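Local coordinates for protein Rab GDP-dissociation inhibitor (Saccharomyces cerevisiae, PDB 3CPI) that regulates Rab GTPases such as SEC4 by inhibiting release of their GDP, and extracts GDP-bound YPT7 from vacuolar membranes, at residues 307-312 against 364-369; 109-114 against 349-354; 117-122 against 334-339. All coordinates share one frame; numbering follows the deposited sequence.

Contact 1: residues 307-312 against 364-369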
loop_
_atom_site.group_PDB
_atom_site.type_symbol
_atom_site.label_atom_id
_atom_site.label_comp_id
_atom_site.label_asym_id
_atom_site.label_seq_id
_atom_site.Cartn_x
_atom_site.Cartn_y
_atom_site.Cartn_z
ATOM N N ARG A 307 -11.321 0.135 12.141
ATOM C CA ARG A 307 -10.159 0.778 12.742
ATOM C C ARG A 307 -8.938 -0.099 12.502
ATOM O O ARG A 307 -9.024 -1.326 12.569
ATOM C CB ARG A 307 -10.373 1.004 14.239
ATOM C CG ARG A 307 -11.387 2.093 14.541
ATOM C CD ARG A 307 -12.083 1.886 15.875
ATOM N NE ARG A 307 -11.172 2.027 17.011
ATOM C CZ ARG A 307 -10.885 1.053 17.870
ATOM N NH1 ARG A 307 -11.444 -0.148 17.743
ATOM N NH2 ARG A 307 -10.043 1.286 18.869
ATOM N N VAL A 308 -7.808 0.538 12.223
ATOM C CA VAL A 308 -6.544 -0.167 11.985
ATOM C C VAL A 308 -5.517 0.120 13.096
ATOM O O VAL A 308 -5.322 1.274 13.502
ATOM C CB VAL A 308 -5.956 0.191 10.582
ATOM C CG1 VAL A 308 -5.796 1.708 10.422
ATOM C CG2 VAL A 308 -4.629 -0.540 10.317
ATOM N N ILE A 309 -4.890 -0.932 13.607
ATOM C CA ILE A 309 -3.747 -0.753 14.494
ATOM C C ILE A 309 -2.454 -0.932 13.704
ATOM O O ILE A 309 -2.309 -1.907 12.955
ATOM C CB ILE A 309 -3.781 -1.677 15.747
ATOM C CG1 ILE A 309 -2.612 -1.328 16.687
ATOM C CG2 ILE A 309 -3.821 -3.179 15.352
ATOM C CD1 ILE A 309 -2.632 -2.042 18.029
ATOM N N ARG A 310 -1.546 0.032 13.859
ATOM C CA ARG A 310 -0.201 -0.053 13.299
ATOM C C ARG A 310 0.839 0.034 14.411
ATOM O O ARG A 310 0.768 0.915 15.266
ATOM C CB ARG A 310 0.032 1.030 12.238
ATOM C CG ARG A 310 -0.902 0.893 11.052
ATOM C CD ARG A 310 -0.512 1.727 9.854
ATOM N NE ARG A 310 -1.440 1.480 8.750
ATOM C CZ ARG A 310 -2.516 2.218 8.476
ATOM N NH1 ARG A 310 -2.809 3.284 9.211
ATOM N NH2 ARG A 310 -3.289 1.907 7.445
ATOM N N ALA A 311 1.779 -0.904 14.407
ATOM C CA ALA A 311 2.891 -0.895 15.353
ATOM C C ALA A 311 4.207 -0.793 14.599
ATOM O O ALA A 311 4.625 -1.742 13.935
ATOM C CB ALA A 311 2.865 -2.142 16.222
ATOM N N ILE A 312 4.842 0.372 14.682
ATOM C CA ILE A 312 6.175 0.567 14.113
ATOM C C ILE A 312 7.214 0.094 15.141
ATOM O O ILE A 312 7.387 0.707 16.202
ATOM C CB ILE A 312 6.430 2.043 13.705
ATOM C CG1 ILE A 312 5.389 2.516 12.682
ATOM C CG2 ILE A 312 7.844 2.214 13.148
ATOM C CD1 ILE A 312 5.513 3.986 12.267
ATOM N N ILE A 364 3.821 -3.435 11.756
ATOM C CA ILE A 364 2.736 -4.410 11.800
ATOM C C ILE A 364 1.399 -3.694 11.719
ATOM O O ILE A 364 1.198 -2.666 12.369
ATOM C CB ILE A 364 2.809 -5.278 13.078
ATOM C CG1 ILE A 364 4.166 -5.987 13.166
ATOM C CG2 ILE A 364 1.659 -6.289 13.132
ATOM C CD1 ILE A 364 4.534 -6.405 14.565
ATOM N N SER A 365 0.490 -4.242 10.915
ATOM C CA SER A 365 -0.833 -3.652 10.722
ATOM C C SER A 365 -1.931 -4.690 10.504
ATOM O O SER A 365 -1.723 -5.716 9.842
ATOM C CB SER A 365 -0.810 -2.669 9.553
ATOM O OG SER A 365 -0.337 -3.308 8.389
ATOM N N THR A 366 -3.102 -4.408 11.071
ATOM C CA THR A 366 -4.295 -5.225 10.872
ATOM C C THR A 366 -5.562 -4.446 11.209
ATOM O O THR A 366 -5.508 -3.430 11.909
ATOM C CB THR A 366 -4.256 -6.535 11.697
ATOM O OG1 THR A 366 -5.217 -7.454 11.168
ATOM C CG2 THR A 366 -4.554 -6.281 13.190
ATOM N N ILE A 367 -6.696 -4.931 10.703
ATOM C CA ILE A 367 -8.008 -4.418 11.080
ATOM C C ILE A 367 -8.370 -4.974 12.463
ATOM O O ILE A 367 -8.359 -6.189 12.677
ATOM C CB ILE A 367 -9.107 -4.783 10.027
ATOM C CG1 ILE A 367 -8.773 -4.198 8.645
ATOM C CG2 ILE A 367 -10.497 -4.304 10.473
ATOM C CD1 ILE A 367 -8.693 -2.668 8.609
ATOM N N ILE A 368 -8.682 -4.075 13.392
ATOM C CA ILE A 368 -9.020 -4.445 14.765
ATOM C C ILE A 368 -10.365 -5.170 14.833
ATOM O O ILE A 368 -11.347 -4.728 14.232
ATOM C CB ILE A 368 -9.070 -3.193 15.680
ATOM C CG1 ILE A 368 -7.699 -2.526 15.736
ATOM C CG2 ILE A 368 -9.599 -3.533 17.085
ATOM C CD1 ILE A 368 -7.763 -1.108 16.209
ATOM N N GLU A 369 -10.389 -6.279 15.571
ATOM C CA GLU A 369 -11.621 -7.023 15.827
ATOM C C GLU A 369 -11.866 -7.353 17.313
ATOM O O GLU A 369 -12.779 -8.117 17.629
ATOM C CB GLU A 369 -11.660 -8.304 14.986
ATOM C CG GLU A 369 -10.574 -9.317 15.325
ATOM C CD GLU A 369 -10.611 -10.525 14.411
ATOM O OE1 GLU A 369 -10.863 -11.643 14.919
ATOM O OE2 GLU A 369 -10.405 -10.352 13.184
HETATM O O HOH W 1 -12.134 -2.472 13.246
#

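Contact 2: residues 109-114 against 349-354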
loop_
_atom_site.group_PDB
_atom_site.type_symbol
_atom_site.label_atom_id
_atom_site.label_comp_id
_atom_site.label_asym_id
_atom_site.label_seq_id
_atom_site.Cartn_x
_atom_site.Cartn_y
_atom_site.Cartn_z
ATOM N N ASP A 109 13.480 6.464 -6.673
ATOM C CA ASP A 109 14.216 5.261 -7.036
ATOM C C ASP A 109 13.708 4.044 -6.271
ATOM O O ASP A 109 14.011 3.864 -5.090
ATOM C CB ASP A 109 15.715 5.465 -6.793
ATOM C CG ASP A 109 16.561 4.396 -7.443
ATOM O OD1 ASP A 109 17.709 4.208 -6.995
ATOM O OD2 ASP A 109 16.086 3.743 -8.396
ATOM N N PHE A 110 12.931 3.214 -6.960
ATOM C CA PHE A 110 12.359 2.015 -6.358
ATOM C C PHE A 110 13.371 0.885 -6.340
ATOM O O PHE A 110 13.899 0.496 -7.385
ATOM C CB PHE A 110 11.078 1.594 -7.082
ATOM C CG PHE A 110 9.882 2.433 -6.723
ATOM C CD1 PHE A 110 9.106 2.117 -5.608
ATOM C CD2 PHE A 110 9.540 3.545 -7.486
ATOM C CE1 PHE A 110 8.004 2.889 -5.264
ATOM C CE2 PHE A 110 8.435 4.333 -7.152
ATOM C CZ PHE A 110 7.666 4.009 -6.038
ATOM N N LYS A 111 13.650 0.380 -5.142
ATOM C CA LYS A 111 14.559 -0.744 -4.973
ATOM C C LYS A 111 13.797 -1.987 -4.507
ATOM O O LYS A 111 12.845 -1.895 -3.718
ATOM C CB LYS A 111 15.701 -0.402 -3.998
ATOM C CG LYS A 111 16.656 -1.585 -3.716
ATOM C CD LYS A 111 17.557 -1.342 -2.508
ATOM C CE LYS A 111 18.368 -2.575 -2.161
ATOM N NZ LYS A 111 17.540 -3.628 -1.481
ATOM N N GLN A 112 14.236 -3.135 -5.022
ATOM C CA GLN A 112 13.717 -4.444 -4.663
ATOM C C GLN A 112 13.660 -4.692 -3.162
ATOM O O GLN A 112 14.602 -4.394 -2.434
ATOM C CB GLN A 112 14.576 -5.539 -5.302
ATOM C CG GLN A 112 13.869 -6.375 -6.351
ATOM C CD GLN A 112 14.325 -7.843 -6.350
ATOM O OE1 GLN A 112 13.517 -8.755 -6.563
ATOM N NE2 GLN A 112 15.616 -8.070 -6.116
ATOM N N VAL A 113 12.534 -5.239 -2.717
ATOM C CA VAL A 113 12.405 -5.797 -1.382
ATOM C C VAL A 113 12.969 -7.217 -1.449
ATOM O O VAL A 113 12.726 -7.949 -2.414
ATOM C CB VAL A 113 10.923 -5.757 -0.912
ATOM C CG1 VAL A 113 10.654 -6.727 0.238
ATOM C CG2 VAL A 113 10.543 -4.333 -0.527
ATOM N N SER A 114 13.730 -7.594 -0.430
ATOM C CA SER A 114 14.538 -8.814 -0.485
ATOM C C SER A 114 13.784 -10.143 -0.358
ATOM O O SER A 114 14.262 -11.172 -0.844
ATOM C CB SER A 114 15.691 -8.737 0.516
ATOM O OG SER A 114 16.622 -7.750 0.102
ATOM N N SER A 349 15.025 -1.575 6.058
ATOM C CA SER A 349 16.226 -1.258 6.830
ATOM C C SER A 349 17.105 -0.224 6.136
ATOM O O SER A 349 16.623 0.559 5.302
ATOM C CB SER A 349 17.020 -2.528 7.147
ATOM O OG SER A 349 17.598 -3.078 5.979
ATOM N N ASP A 350 18.392 -0.224 6.491
ATOM C CA ASP A 350 19.331 0.782 6.010
ATOM C C ASP A 350 19.608 0.607 4.519
ATOM O O ASP A 350 20.053 1.542 3.848
ATOM C CB ASP A 350 20.618 0.801 6.863
ATOM C CG ASP A 350 21.718 -0.110 6.320
ATOM O OD1 ASP A 350 22.757 0.431 5.876
ATOM O OD2 ASP A 350 21.563 -1.355 6.342
ATOM N N ALA A 351 19.299 -0.581 4.007
ATOM C CA ALA A 351 19.395 -0.868 2.570
ATOM C C ALA A 351 18.474 0.034 1.737
ATOM O O ALA A 351 18.774 0.333 0.580
ATOM C CB ALA A 351 19.103 -2.332 2.300
ATOM N N HIS A 352 17.363 0.468 2.332
ATOM C CA HIS A 352 16.464 1.431 1.690
ATOM C C HIS A 352 16.615 2.848 2.245
ATOM O O HIS A 352 15.915 3.773 1.812
ATOM C CB HIS A 352 15.005 0.954 1.767
ATOM C CG HIS A 352 14.658 -0.080 0.737
ATOM N ND1 HIS A 352 14.775 -1.434 0.970
ATOM C CD2 HIS A 352 14.215 0.045 -0.535
ATOM C CE1 HIS A 352 14.407 -2.099 -0.111
ATOM N NE2 HIS A 352 14.057 -1.224 -1.037
ATOM N N ASN A 353 17.538 3.005 3.197
ATOM C CA ASN A 353 17.889 4.303 3.786
ATOM C C ASN A 353 16.760 4.973 4.559
ATOM O O ASN A 353 16.494 6.164 4.404
ATOM C CB ASN A 353 18.484 5.245 2.729
ATOM C CG ASN A 353 19.891 4.840 2.316
ATOM O OD1 ASN A 353 20.208 4.783 1.132
ATOM N ND2 ASN A 353 20.737 4.549 3.301
ATOM N N VAL A 354 16.111 4.188 5.411
ATOM C CA VAL A 354 14.989 4.668 6.207
ATOM C C VAL A 354 15.336 4.606 7.693
ATOM O O VAL A 354 14.618 5.144 8.542
ATOM C CB VAL A 354 13.684 3.880 5.899
ATOM C CG1 VAL A 354 13.229 4.131 4.461
ATOM C CG2 VAL A 354 13.864 2.379 6.167
#

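Contact 3: residues 117-122 against 334-339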
loop_
_atom_site.group_PDB
_atom_site.type_symbol
_atom_site.label_atom_id
_atom_site.label_comp_id
_atom_site.label_asym_id
_atom_site.label_seq_id
_atom_site.Cartn_x
_atom_site.Cartn_y
_atom_site.Cartn_z
ATOM N N TYR A 117 7.253 -13.516 2.524
ATOM C CA TYR A 117 7.030 -14.594 3.474
ATOM C C TYR A 117 5.558 -14.770 3.848
ATOM O O TYR A 117 4.753 -13.840 3.754
ATOM C CB TYR A 117 7.870 -14.362 4.747
ATOM C CG TYR A 117 9.351 -14.630 4.562
ATOM C CD1 TYR A 117 10.167 -13.717 3.899
ATOM C CD2 TYR A 117 9.940 -15.801 5.058
ATOM C CE1 TYR A 117 11.518 -13.957 3.726
ATOM C CE2 TYR A 117 11.299 -16.051 4.886
ATOM C CZ TYR A 117 12.078 -15.120 4.223
ATOM O OH TYR A 117 13.422 -15.344 4.038
ATOM N N VAL A 118 5.229 -15.974 4.292
ATOM C CA VAL A 118 3.894 -16.285 4.782
ATOM C C VAL A 118 4.003 -17.025 6.110
ATOM O O VAL A 118 4.918 -17.811 6.329
ATOM C CB VAL A 118 3.029 -17.082 3.720
ATOM C CG1 VAL A 118 3.613 -18.448 3.434
ATOM C CG2 VAL A 118 1.573 -17.196 4.160
ATOM N N PHE A 119 3.050 -16.755 6.988
ATOM C CA PHE A 119 2.992 -17.348 8.305
ATOM C C PHE A 119 2.166 -18.642 8.271
ATOM O O PHE A 119 1.081 -18.693 7.680
ATOM C CB PHE A 119 2.387 -16.314 9.255
ATOM C CG PHE A 119 2.179 -16.795 10.657
ATOM C CD1 PHE A 119 3.128 -16.529 11.644
ATOM C CD2 PHE A 119 1.020 -17.471 11.008
ATOM C CE1 PHE A 119 2.933 -16.946 12.950
ATOM C CE2 PHE A 119 0.817 -17.908 12.314
ATOM C CZ PHE A 119 1.772 -17.637 13.290
ATOM N N LYS A 120 2.697 -19.685 8.902
ATOM C CA LYS A 120 1.986 -20.950 9.059
ATOM C C LYS A 120 2.299 -21.579 10.417
ATOM O O LYS A 120 3.459 -21.875 10.725
ATOM C CB LYS A 120 2.325 -21.927 7.923
ATOM C CG LYS A 120 1.690 -23.314 8.077
ATOM C CD LYS A 120 1.941 -24.184 6.863
ATOM C CE LYS A 120 1.420 -25.589 7.070
ATOM N NZ LYS A 120 1.758 -26.467 5.896
ATOM N N GLN A 121 1.250 -21.759 11.221
ATOM C CA GLN A 121 1.319 -22.506 12.480
ATOM C C GLN A 121 2.498 -22.090 13.368
ATOM O O GLN A 121 3.166 -22.940 13.948
ATOM C CB GLN A 121 1.343 -24.027 12.210
ATOM C CG GLN A 121 0.034 -24.595 11.666
ATOM C CD GLN A 121 0.148 -26.029 11.138
ATOM O OE1 GLN A 121 1.197 -26.678 11.242
ATOM N NE2 GLN A 121 -0.946 -26.529 10.555
ATOM N N GLY A 122 2.753 -20.786 13.453
ATOM C CA GLY A 122 3.768 -20.252 14.359
ATOM C C GLY A 122 5.084 -19.818 13.738
ATOM O O GLY A 122 5.849 -19.098 14.373
ATOM N N GLN A 334 -5.552 -14.916 8.071
ATOM C CA GLN A 334 -6.445 -14.798 9.231
ATOM C C GLN A 334 -6.749 -16.105 9.967
ATOM O O GLN A 334 -6.811 -16.120 11.189
ATOM C CB GLN A 334 -7.750 -14.078 8.850
ATOM C CG GLN A 334 -8.616 -14.800 7.816
ATOM C CD GLN A 334 -9.552 -13.853 7.082
ATOM O OE1 GLN A 334 -10.776 -13.946 7.209
ATOM N NE2 GLN A 334 -8.975 -12.929 6.314
ATOM N N SER A 335 -6.935 -17.197 9.231
ATOM C CA SER A 335 -7.346 -18.455 9.849
ATOM C C SER A 335 -6.221 -19.124 10.654
ATOM O O SER A 335 -6.461 -20.073 11.400
ATOM C CB SER A 335 -7.895 -19.412 8.796
ATOM O OG SER A 335 -6.827 -20.063 8.149
ATOM N N GLN A 336 -4.998 -18.623 10.497
ATOM C CA GLN A 336 -3.870 -19.088 11.290
ATOM C C GLN A 336 -3.973 -18.587 12.738
ATOM O O GLN A 336 -3.429 -19.207 13.662
ATOM C CB GLN A 336 -2.547 -18.662 10.646
ATOM C CG GLN A 336 -2.216 -19.404 9.344
ATOM C CD GLN A 336 -1.963 -20.899 9.548
ATOM O OE1 GLN A 336 -1.351 -21.309 10.536
ATOM N NE2 GLN A 336 -2.424 -21.714 8.604
ATOM N N LEU A 337 -4.691 -17.482 12.928
ATOM C CA LEU A 337 -4.892 -16.913 14.256
ATOM C C LEU A 337 -6.364 -16.879 14.682
ATOM O O LEU A 337 -6.719 -16.231 15.666
ATOM C CB LEU A 337 -4.254 -15.516 14.339
ATOM C CG LEU A 337 -2.746 -15.448 14.032
ATOM C CD1 LEU A 337 -2.262 -14.007 13.945
ATOM C CD2 LEU A 337 -1.921 -16.248 15.056
ATOM N N GLY A 338 -7.209 -17.607 13.957
ATOM C CA GLY A 338 -8.651 -17.586 14.192
ATOM C C GLY A 338 -9.260 -16.199 14.061
ATOM O O GLY A 338 -10.191 -15.852 14.797
ATOM N N ARG A 339 -8.730 -15.405 13.130
ATOM C CA ARG A 339 -9.138 -14.006 12.945
ATOM C C ARG A 339 -10.102 -13.828 11.772
ATOM O O ARG A 339 -10.303 -14.742 10.960
ATOM C CB ARG A 339 -7.908 -13.125 12.693
ATOM C CG ARG A 339 -6.969 -12.966 13.877
ATOM C CD ARG A 339 -5.810 -12.021 13.541
ATOM N NE ARG A 339 -6.296 -10.741 13.026
ATOM C CZ ARG A 339 -6.757 -9.744 13.779
ATOM N NH1 ARG A 339 -6.787 -9.848 15.107
ATOM N NH2 ARG A 339 -7.177 -8.631 13.198
#

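Contact 1: residues 307-312 against 364-369
I368 is the main bump: its side chain leans across onto the neighbouring strand and fills the hollow between R307 and I309. CD1 lies 3.9 Å from R307 CB and also sits over one face of the R307 guanidinium, near the rim, because the arginine chain bends at chi3 (67°) and folds back over it. On the other side of the hollow, I368 CG1 comes to 4.0 Å from I309 CG2. I309 CG2 also meets T366 CG2 at 3.9 Å, so this methyl is seated in the corner between T366 and I368. Cutting I368 back to an alanine is likely to open a gap beside I309 and to take away the methyl that lies over one face of the R307 guanidinium. The two segments are neighbouring antiparallel strands, inner members of the large mixed sheet, with strand 389-400 flanking 307-312 and strand 343-349 flanking 364-367. I309 with T366 and A311 with I364 are the hydrogen-bonded pairs, the shortest bond being A311 N to I364 O at 2.8 Å. Beyond the I309-T366 pair, I368 N adds a nearly straight bond to R307 O (2.9 Å, 169°). A water beside it accepts from R307 N and donates to I368 O. V308, R310, S365 and I367 occupy the opposite face. Here V308 CG2 tucks in 3.4 Å from T366 O and lies over the centre of the R310 guanidinium, while R310 CG rests on S365 CB at 3.9 Å. R310 NH2 reaches on to the backbone oxygens of Y415 and D416, and S365 OG to that of A417.

Contact 2: residues 109-114 against 349-354
K111 and H352 are the nearest points of the two backbones, their CA atoms 7.3 Å apart, so side chains must bridge strand 110-120 and an irregular loop whose turn is closed by H352 N bonding to S349 O. The imidazole does the bridging. Its NE2 donates to K111 O at 3.0 Å in an almost straight bond (173°); the oxygen lies in the ring plane, but the ring nitrogen stands well above the carbonyl plane of K111. Next to it, CE1 of H352 brings its edge to within 3.3 Å of Q112 O. The lysine lies over one face of the same ring: its CD makes a CH-pi contact, offset toward the rim. A bend at chi4 (-75°) then turns K111 NZ back to Q112 O, 3.2 Å away, which probably limits how far the imidazole can turn on that side. K111 CD also passes 3.7 Å from A351 O. Y234 meets the imidazole edge-to-face, and its backbone bonds to that of K111. K111 and Q112 belong to one of the two regions that interact with YPT1, and Y234 to the other, so H352 ties its loop to the place where these regions adjoin, consistent with a part in shaping the Rab-binding platform.

Contact 3: residues 117-122 against 334-339
Q336 meets F119 at the edge of the ring, not over its face. Its CB lies near the ring plane, 3.8 Å from both CD2 and CE2 of F119, and the glutamine amide is turned 65° from the phenyl. F119 presents this edge because CG is anti to the backbone N (chi1 177°), which swings the ring out toward the loop. A bend at chi2 (-66°) carries the Q336 chain past the F119 backbone, CG 3.8 Å from F119 O, and brings OE1 to Q121 N. That bond, from Q121 N to Q336 OE1, is short, 2.7 Å, with the donor lifted out of the amide's carbonyl plane. What OE1 grips is the tip of a beta hairpin: strand 110-120 turns back into strand 123-126 through Q121 and G122, both with positive phi, in a type I' turn. At G122 a side chain would be jammed against the carbonyl oxygen of Q121. The root of the Q121 side chain passes Q336 OE1, its CG 3.7 Å away, while the rest of the chain runs away from the loop. At its other end the Q336 amide is held by E191, which accepts from NE2, so both polar atoms of the group are engaged and its flip is fixed. L337 CD2 adds an apolar touch, 4.2 Å from F119 CE2. Behind these side chains, Q334 O takes the N-H groups of L337 and R339 from opposite faces of its carbonyl plane, bracing the 3-10 turn that carries Q336.

How the contacts relate
All three contacts belong to the same large mixed sheet. Contact 1 joins two of its strands, 301-315 and 360-367; contacts 2 and 3 brace different parts of strand 110-120 with the loops that follow strands 343-349 and 328-332. The centres of contacts 2 and 3 lie about 26 Å apart, and contact 1 is about 23 Å from contact 2 and 16 Å from contact 3, centre to centre. Along the chain the order is 109-114, 117-122, 307-312, 334-339, 349-354, 364-369: contact 3 nests inside contact 2, and contact 1 crosses both. Contacts 1 and 3 touch where R339 makes a weak hydrogen bond to I367 O. Distant sequence is thus tied into one sheet whose contact 2 region includes Rab-interacting residues.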